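Local structure of methyl-accepting chemotaxis protein, putative (Geobacter sulfurreducens, 3OOV) at residues 65-78 with 97-110. The protein is a putative methyl-accepting chemotaxis protein whose GAF domain probably senses a signal for chemotaxis. Sequence-based numbering, arbitrary orientation.
Sequences VVLPLDQRGGVITK and DFRLQSPYDAIRAL
Tyr104 and Leu67 illustrate how a buried aromatic ring can tie a loop to a strand and a 3-10 turn at once. Leu67 CB lies over one face of the phenol ring, 3.9 Å from its centroid, in a CH-pi contact; Gly73 CA lies on the opposite face, modelled too close for its spacing to be trusted. At the ring edge, Tyr104 OH donates a hydrogen bond to Pro68 O, whose 2.5 Å separation is shorter than usual and doubtful in exact length. Apolar packing continues around it: Leu67 CD1 meets Leu110 CD1 tip to tip, while Leu67 CD2 and the Pro68 ring press on Pro103, which follows a cis peptide bond. Backbone bonds add a second layer. Gln101 N reaches Arg72 O at 3.0 Å, nearly straight at 171°, and Val75 N makes a weak, bent bond to Phe98 O; one water bridges Gln71 O and Asp97 O. Arg72 grips Asp70 side-on, NE to OD1 and NH2 to OD2, a salt bridge within 65-78, while its CD packs against Ser102 O. Lys78 CE touches Phe98 CE1. Within the GAF fold, the loop between strands 86-88 and 115-122 thus packs against edge strand 66-68, itself paired with strand 48-55, the 3-10 turn 71-73 and helix 74-82, whose Ile76 also touches Leu49 and Ile117 of the sheet.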
ATOM      1  N   VAL A  65     -20.497  11.265 -14.904  1.00 18.66           N
ATOM      2  CA  VAL A  65     -19.115  11.634 -14.921  1.00 17.61           C
ATOM      3  C   VAL A  65     -18.305  10.396 -15.278  1.00 17.20           C
ATOM      4  O   VAL A  65     -18.447   9.364 -14.631  1.00 17.25           O
ATOM      5  CB  VAL A  65     -18.585  12.245 -13.551  1.00 18.35           C
ATOM      6  CG1 VAL A  65     -17.088  12.410 -13.608  1.00 18.48           C
ATOM      7  CG2 VAL A  65     -19.199  13.593 -13.259  1.00 16.17           C
ATOM      8  N   VAL A  66     -17.412  10.523 -16.263  1.00 16.41           N
ATOM      9  CA  VAL A  66     -16.572   9.387 -16.689  1.00 16.75           C
ATOM     10  C   VAL A  66     -15.192   9.949 -16.896  1.00 17.58           C
ATOM     11  O   VAL A  66     -15.034  10.986 -17.542  1.00 19.30           O
ATOM     12  CB  VAL A  66     -17.099   8.751 -18.045  1.00 16.83           C
ATOM     13  CG1 VAL A  66     -16.225   7.536 -18.547  1.00 12.10           C
ATOM     14  CG2 VAL A  66     -18.591   8.358 -17.937  1.00 15.34           C
ATOM     15  N   LEU A  67     -14.187   9.214 -16.454  1.00 18.01           N
ATOM     16  CA  LEU A  67     -12.850   9.768 -16.319  1.00 17.83           C
ATOM     17  C   LEU A  67     -11.859   8.784 -16.974  1.00 18.18           C
ATOM     18  O   LEU A  67     -12.005   7.557 -16.796  1.00 17.33           O
ATOM     19  CB  LEU A  67     -12.548   9.958 -14.806  1.00 17.36           C
ATOM     20  CG  LEU A  67     -13.411  11.055 -14.097  1.00 16.90           C
ATOM     21  CD1 LEU A  67     -13.454  10.885 -12.596  1.00 13.51           C
ATOM     22  CD2 LEU A  67     -12.847  12.469 -14.495  1.00 12.60           C
ATOM     23  N   PRO A  68     -10.856   9.302 -17.711  1.00 17.92           N
ATOM     24  CA  PRO A  68      -9.842   8.343 -18.298  1.00 18.78           C
ATOM     25  C   PRO A  68      -8.945   7.605 -17.309  1.00 19.32           C
ATOM     26  O   PRO A  68      -8.429   8.208 -16.393  1.00 19.87           O
ATOM     27  CB  PRO A  68      -8.948   9.252 -19.176  1.00 18.37           C
ATOM     28  CG  PRO A  68      -9.109  10.666 -18.603  1.00 18.84           C
ATOM     29  CD  PRO A  68     -10.531  10.718 -17.982  1.00 16.85           C
ATOM     30  N   LEU A  69      -8.702   6.314 -17.525  1.00 20.28           N
ATOM     31  CA  LEU A  69      -7.766   5.569 -16.700  1.00 20.80           C
ATOM     32  C   LEU A  69      -6.441   5.587 -17.367  1.00 21.95           C
ATOM     33  O   LEU A  69      -6.013   4.594 -17.914  1.00 24.51           O
ATOM     34  CB  LEU A  69      -8.164   4.095 -16.570  1.00 20.86           C
ATOM     35  CG  LEU A  69      -8.929   3.731 -15.316  1.00 20.27           C
ATOM     36  CD1 LEU A  69      -9.462   2.359 -15.426  1.00 15.06           C
ATOM     37  CD2 LEU A  69      -8.058   3.872 -14.047  1.00 17.09           C
ATOM     38  N   ASP A  70      -5.768   6.716 -17.338  1.00 22.30           N
ATOM     39  CA  ASP A  70      -4.463   6.778 -17.866  1.00 21.46           C
ATOM     40  C   ASP A  70      -3.779   7.677 -16.842  1.00 22.88           C
ATOM     41  O   ASP A  70      -4.226   7.802 -15.654  1.00 21.24           O
ATOM     42  CB  ASP A  70      -4.470   7.326 -19.327  1.00 21.85           C
ATOM     43  CG  ASP A  70      -5.146   8.737 -19.478  1.00 23.98           C
ATOM     44  OD1 ASP A  70      -5.103   9.565 -18.547  1.00 20.21           O
ATOM     45  OD2 ASP A  70      -5.692   9.049 -20.578  1.00 28.34           O
ATOM     46  N   GLN A  71      -2.758   8.365 -17.307  1.00 22.79           N
ATOM     47  CA  GLN A  71      -1.868   9.065 -16.411  1.00 23.53           C
ATOM     48  C   GLN A  71      -2.570  10.295 -15.838  1.00 21.60           C
ATOM     49  O   GLN A  71      -2.177  10.778 -14.775  1.00 20.45           O
ATOM     50  CB  GLN A  71      -0.533   9.414 -17.119  1.00 24.28           C
ATOM     51  CG  GLN A  71      -0.668  10.490 -18.237  1.00 28.91           C
ATOM     52  CD  GLN A  71      -1.260   9.933 -19.564  1.00 35.66           C
ATOM     53  OE1 GLN A  71      -1.236   8.707 -19.823  1.00 36.82           O
ATOM     54  NE2 GLN A  71      -1.800  10.841 -20.399  1.00 35.53           N
ATOM     55  N   ARG A  72      -3.631  10.758 -16.512  1.00 20.64           N
ATOM     56  CA  ARG A  72      -4.359  11.950 -16.043  1.00 18.62           C
ATOM     57  C   ARG A  72      -4.982  11.672 -14.689  1.00 17.53           C
ATOM     58  O   ARG A  72      -5.236  12.583 -13.925  1.00 18.00           O
ATOM     59  CB  ARG A  72      -5.398  12.436 -17.056  1.00 18.20           C
ATOM     60  CG  ARG A  72      -4.787  13.254 -18.192  1.00 19.67           C
ATOM     61  CD  ARG A  72      -5.716  13.376 -19.442  1.00 17.40           C
ATOM     62  NE  ARG A  72      -6.158  12.122 -20.036  1.00 21.90           N
ATOM     63  CZ  ARG A  72      -6.978  12.068 -21.102  1.00 25.82           C
ATOM     64  NH1 ARG A  72      -7.468  13.199 -21.664  1.00 23.97           N
ATOM     65  NH2 ARG A  72      -7.334  10.894 -21.610  1.00 23.73           N
ATOM     66  N   GLY A  73      -5.169  10.410 -14.355  1.00 16.27           N
ATOM     67  CA  GLY A  73      -5.800  10.074 -13.093  1.00 16.36           C
ATOM     68  C   GLY A  73      -4.756   9.931 -12.019  1.00 16.92           C
ATOM     69  O   GLY A  73      -5.077   9.462 -10.927  1.00 18.08           O
ATOM     70  N   GLY A  74      -3.507  10.305 -12.316  1.00 16.54           N
ATOM     71  CA  GLY A  74      -2.415  10.212 -11.326  1.00 15.41           C
ATOM     72  C   GLY A  74      -2.490   8.952 -10.442  1.00 15.80           C
ATOM     73  O   GLY A  74      -2.330   7.805 -10.909  1.00 15.34           O
ATOM     74  N   VAL A  75      -2.683   9.156  -9.149  1.00 15.45           N
ATOM     75  CA  VAL A  75      -2.561   8.079  -8.213  1.00 16.20           C
ATOM     76  C   VAL A  75      -3.827   7.213  -8.183  1.00 15.63           C
ATOM     77  O   VAL A  75      -3.822   6.115  -7.686  1.00 15.67           O
ATOM     78  CB  VAL A  75      -2.224   8.634  -6.787  1.00 17.97           C
ATOM     79  CG1 VAL A  75      -3.361   9.537  -6.265  1.00 17.54           C
ATOM     80  CG2 VAL A  75      -1.997   7.495  -5.835  1.00 21.50           C
ATOM     81  N   ILE A  76      -4.955   7.735  -8.662  1.00 16.08           N
ATOM     82  CA  ILE A  76      -6.119   6.886  -8.784  1.00 15.88           C
ATOM     83  C   ILE A  76      -5.877   5.783  -9.812  1.00 15.23           C
ATOM     84  O   ILE A  76      -6.151   4.610  -9.570  1.00 14.65           O
ATOM     85  CB  ILE A  76      -7.398   7.694  -9.138  1.00 16.67           C
ATOM     86  CG1 ILE A  76      -7.818   8.532  -7.911  1.00 17.25           C
ATOM     87  CG2 ILE A  76      -8.545   6.744  -9.539  1.00 17.16           C
ATOM     88  CD1 ILE A  76      -8.816   9.636  -8.202  1.00 13.08           C
ATOM     89  N   THR A  77      -5.371   6.170 -10.964  1.00 15.45           N
ATOM     90  CA  THR A  77      -4.972   5.172 -11.956  1.00 16.60           C
ATOM     91  C   THR A  77      -3.926   4.186 -11.408  1.00 15.86           C
ATOM     92  O   THR A  77      -3.985   2.968 -11.707  1.00 16.33           O
ATOM     93  CB  THR A  77      -4.380   5.906 -13.178  1.00 15.98           C
ATOM     94  OG1 THR A  77      -5.425   6.693 -13.718  1.00 14.42           O
ATOM     95  CG2 THR A  77      -3.859   4.902 -14.280  1.00 16.96           C
ATOM     96  N   LYS A  78      -2.954   4.689 -10.641  1.00 15.51           N
ATOM     97  CA  LYS A  78      -1.932   3.757 -10.081  1.00 16.06           C
ATOM     98  C   LYS A  78      -2.517   2.806  -9.129  1.00 16.12           C
ATOM     99  O   LYS A  78      -2.111   1.621  -9.127  1.00 16.96           O
ATOM    100  CB  LYS A  78      -0.759   4.478  -9.443  1.00 16.05           C
ATOM    101  CG  LYS A  78       0.172   5.072 -10.468  1.00 17.60           C
ATOM    102  CD  LYS A  78       0.739   6.412 -10.025  1.00 26.16           C
ATOM    103  CE  LYS A  78       1.771   6.193  -8.955  1.00 28.44           C
ATOM    104  NZ  LYS A  78       2.879   5.284  -9.537  1.00 36.01           N
ATOM    105  N   ASP A  97       3.865  12.562 -11.104  1.00 28.15           N
ATOM    106  CA  ASP A  97       2.853  11.683 -11.644  1.00 29.04           C
ATOM    107  C   ASP A  97       1.788  11.219 -10.660  1.00 26.54           C
ATOM    108  O   ASP A  97       0.900  10.493 -11.071  1.00 26.32           O
ATOM    109  CB  ASP A  97       3.427  10.533 -12.551  1.00 29.66           C
ATOM    110  CG  ASP A  97       4.142   9.394 -11.789  1.00 34.50           C
ATOM    111  OD1 ASP A  97       4.109   9.216 -10.531  1.00 34.87           O
ATOM    112  OD2 ASP A  97       4.788   8.620 -12.537  1.00 40.05           O
ATOM    113  N   PHE A  98       1.875  11.621  -9.382  1.00 24.65           N
ATOM    114  CA  PHE A  98       0.784  11.348  -8.456  1.00 22.97           C
ATOM    115  C   PHE A  98      -0.372  12.325  -8.645  1.00 22.62           C
ATOM    116  O   PHE A  98      -1.509  11.935  -8.418  1.00 22.27           O
ATOM    117  CB  PHE A  98       1.205  11.343  -6.981  1.00 22.06           C
ATOM    118  CG  PHE A  98       1.898  10.073  -6.539  1.00 24.83           C
ATOM    119  CD1 PHE A  98       2.805   9.432  -7.365  1.00 27.10           C
ATOM    120  CD2 PHE A  98       1.671   9.546  -5.265  1.00 26.12           C
ATOM    121  CE1 PHE A  98       3.427   8.265  -6.944  1.00 30.16           C
ATOM    122  CE2 PHE A  98       2.318   8.404  -4.824  1.00 26.91           C
ATOM    123  CZ  PHE A  98       3.185   7.757  -5.665  1.00 26.71           C
ATOM    124  N   ARG A  99      -0.099  13.553  -9.085  1.00 22.26           N
ATOM    125  CA  ARG A  99      -1.129  14.587  -9.098  1.00 24.18           C
ATOM    126  C   ARG A  99      -2.244  14.231 -10.088  1.00 23.09           C
ATOM    127  O   ARG A  99      -1.992  13.696 -11.171  1.00 22.30           O
ATOM    128  CB  ARG A  99      -0.588  15.975  -9.509  1.00 25.35           C
ATOM    129  CG  ARG A  99       0.742  16.406  -8.918  1.00 32.59           C
ATOM    130  CD  ARG A  99       0.702  16.896  -7.504  1.00 42.26           C
ATOM    131  NE  ARG A  99       1.923  16.392  -6.851  1.00 52.18           N
ATOM    132  CZ  ARG A  99       3.021  17.111  -6.599  1.00 54.78           C
ATOM    133  NH1 ARG A  99       3.075  18.402  -6.915  1.00 54.78           N
ATOM    134  NH2 ARG A  99       4.073  16.530  -6.018  1.00 56.81           N
ATOM    135  N   LEU A 100      -3.459  14.571  -9.731  1.00 22.22           N
ATOM    136  CA  LEU A 100      -4.543  14.556 -10.689  1.00 23.30           C
ATOM    137  C   LEU A 100      -4.375  15.638 -11.746  1.00 22.75           C
ATOM    138  O   LEU A 100      -3.977  16.734 -11.433  1.00 25.37           O
ATOM    139  CB  LEU A 100      -5.865  14.731  -9.967  1.00 23.36           C
ATOM    140  CG  LEU A 100      -6.148  13.655  -8.942  1.00 22.15           C
ATOM    141  CD1 LEU A 100      -7.575  13.824  -8.303  1.00 23.43           C
ATOM    142  CD2 LEU A 100      -5.948  12.294  -9.545  1.00 16.15           C
ATOM    143  N   GLN A 101      -4.638  15.322 -12.997  1.00 21.93           N
ATOM    144  CA  GLN A 101      -4.606  16.311 -14.085  1.00 21.94           C
ATOM    145  C   GLN A 101      -6.050  16.544 -14.574  1.00 21.78           C
ATOM    146  O   GLN A 101      -6.968  15.836 -14.135  1.00 21.73           O
ATOM    147  CB  GLN A 101      -3.745  15.763 -15.252  1.00 21.80           C
ATOM    148  CG  GLN A 101      -2.253  15.640 -14.958  1.00 25.51           C
ATOM    149  CD  GLN A 101      -1.469  14.775 -16.026  1.00 31.34           C
ATOM    150  OE1 GLN A 101      -1.673  14.897 -17.242  1.00 33.44           O
ATOM    151  NE2 GLN A 101      -0.570  13.922 -15.544  1.00 31.11           N
ATOM    152  N   SER A 102      -6.276  17.496 -15.490  1.00 22.30           N
ATOM    153  CA  SER A 102      -7.573  17.540 -16.230  1.00 22.44           C
ATOM    154  C   SER A 102      -7.868  16.214 -16.940  1.00 20.86           C
ATOM    155  O   SER A 102      -7.002  15.729 -17.634  1.00 23.01           O
ATOM    156  CB  SER A 102      -7.570  18.658 -17.278  1.00 22.42           C
ATOM    157  OG  SER A 102      -8.935  18.848 -17.671  1.00 26.35           O
ATOM    158  N   PRO A 103      -9.098  15.644 -16.848  1.00 19.49           N
ATOM    159  CA  PRO A 103     -10.307  16.248 -16.284  1.00 19.24           C
ATOM    160  C   PRO A 103     -10.522  15.968 -14.810  1.00 18.90           C
ATOM    161  O   PRO A 103     -11.488  16.527 -14.249  1.00 19.14           O
ATOM    162  CB  PRO A 103     -11.443  15.617 -17.130  1.00 17.64           C
ATOM    163  CG  PRO A 103     -10.930  14.173 -17.358  1.00 16.68           C
ATOM    164  CD  PRO A 103      -9.415  14.401 -17.596  1.00 18.07           C
ATOM    165  N   TYR A 104      -9.698  15.091 -14.186  1.00 18.18           N
ATOM    166  CA  TYR A 104      -9.927  14.723 -12.762  1.00 16.20           C
ATOM    167  C   TYR A 104      -9.875  15.989 -11.823  1.00 16.57           C
ATOM    168  O   TYR A 104     -10.598  16.067 -10.826  1.00 16.84           O
ATOM    169  CB  TYR A 104      -8.913  13.678 -12.272  1.00 16.27           C
ATOM    170  CG  TYR A 104      -9.027  12.221 -12.795  1.00 13.61           C
ATOM    171  CD1 TYR A 104      -9.523  11.220 -11.973  1.00 12.57           C
ATOM    172  CD2 TYR A 104      -8.574  11.861 -14.073  1.00 14.57           C
ATOM    173  CE1 TYR A 104      -9.599   9.895 -12.396  1.00 14.46           C
ATOM    174  CE2 TYR A 104      -8.624  10.525 -14.517  1.00 12.10           C
ATOM    175  CZ  TYR A 104      -9.145   9.568 -13.682  1.00 11.79           C
ATOM    176  OH  TYR A 104      -9.253   8.263 -14.061  1.00 14.69           O
ATOM    177  N   ASP A 105      -9.048  16.961 -12.141  1.00 16.63           N
ATOM    178  CA  ASP A 105      -8.823  18.068 -11.227  1.00 20.31           C
ATOM    179  C   ASP A 105      -9.863  19.198 -11.400  1.00 20.89           C
ATOM    180  O   ASP A 105      -9.783  20.233 -10.739  1.00 21.20           O
ATOM    181  CB  ASP A 105      -7.397  18.595 -11.383  1.00 21.89           C
ATOM    182  CG  ASP A 105      -7.178  19.386 -12.677  1.00 24.39           C
ATOM    183  OD1 ASP A 105      -6.064  19.922 -12.816  1.00 25.33           O
ATOM    184  OD2 ASP A 105      -8.075  19.473 -13.557  1.00 27.49           O
ATOM    185  N   ALA A 106     -10.839  18.959 -12.278  1.00 20.89           N
ATOM    186  CA  ALA A 106     -11.995  19.846 -12.436  1.00 20.70           C
ATOM    187  C   ALA A 106     -13.092  19.417 -11.450  1.00 20.07           C
ATOM    188  O   ALA A 106     -14.110  20.098 -11.345  1.00 19.47           O
ATOM    189  CB  ALA A 106     -12.544  19.771 -13.902  1.00 19.32           C
ATOM    190  N   ILE A 107     -12.906  18.284 -10.747  1.00 17.90           N
ATOM    191  CA  ILE A 107     -13.960  17.787  -9.867  1.00 15.50           C
ATOM    192  C   ILE A 107     -13.608  18.084  -8.391  1.00 17.21           C
ATOM    193  O   ILE A 107     -12.618  17.519  -7.843  1.00 15.30           O
ATOM    194  CB  ILE A 107     -14.178  16.288 -10.065  1.00 15.54           C
ATOM    195  CG1 ILE A 107     -13.988  15.939 -11.572  1.00 18.94           C
ATOM    196  CG2 ILE A 107     -15.493  15.757  -9.387  1.00 13.15           C
ATOM    197  CD1 ILE A 107     -15.050  15.095 -12.238  1.00 21.95           C
ATOM    198  N   ARG A 108     -14.464  18.867  -7.723  1.00 15.04           N
ATOM    199  CA  ARG A 108     -14.233  19.246  -6.324  1.00 16.38           C
ATOM    200  C   ARG A 108     -14.102  18.032  -5.419  1.00 15.38           C
ATOM    201  O   ARG A 108     -13.303  18.038  -4.475  1.00 16.53           O
ATOM    202  CB  ARG A 108     -15.369  20.141  -5.772  1.00 16.05           C
ATOM    203  CG  ARG A 108     -15.238  21.631  -6.178  1.00 18.28           C
ATOM    204  CD  ARG A 108     -16.406  22.484  -5.510  1.00 18.45           C
ATOM    205  NE  ARG A 108     -17.694  22.048  -6.064  1.00 16.75           N
ATOM    206  CZ  ARG A 108     -18.695  21.493  -5.414  1.00 16.27           C
ATOM    207  NH1 ARG A 108     -18.639  21.234  -4.108  1.00 18.66           N
ATOM    208  NH2 ARG A 108     -19.774  21.169  -6.098  1.00 16.83           N
ATOM    209  N   ALA A 109     -14.861  16.979  -5.733  1.00 15.47           N
ATOM    210  CA  ALA A 109     -14.961  15.819  -4.862  1.00 13.32           C
ATOM    211  C   ALA A 109     -13.626  15.097  -4.806  1.00 13.22           C
ATOM    212  O   ALA A 109     -13.387  14.411  -3.824  1.00 13.46           O
ATOM    213  CB  ALA A 109     -16.078  14.860  -5.350  1.00 12.37           C
ATOM    214  N   LEU A 110     -12.820  15.255  -5.870  1.00 12.62           N
ATOM    215  CA  LEU A 110     -11.528  14.636  -6.085  1.00 14.26           C
ATOM    216  C   LEU A 110     -10.331  15.557  -5.811  1.00 15.76           C
ATOM    217  O   LEU A 110      -9.169  15.120  -6.001  1.00 16.30           O
ATOM    218  CB  LEU A 110     -11.382  14.134  -7.556  1.00 12.64           C
ATOM    219  CG  LEU A 110     -12.407  13.076  -7.965  1.00 14.86           C
ATOM    220  CD1 LEU A 110     -12.060  12.514  -9.327  1.00 14.70           C
ATOM    221  CD2 LEU A 110     -12.482  11.902  -6.933  1.00 11.52           C
TER
HETATM  222  O   HOH W   1       0.304  10.040 -13.751  1.00 38.80           O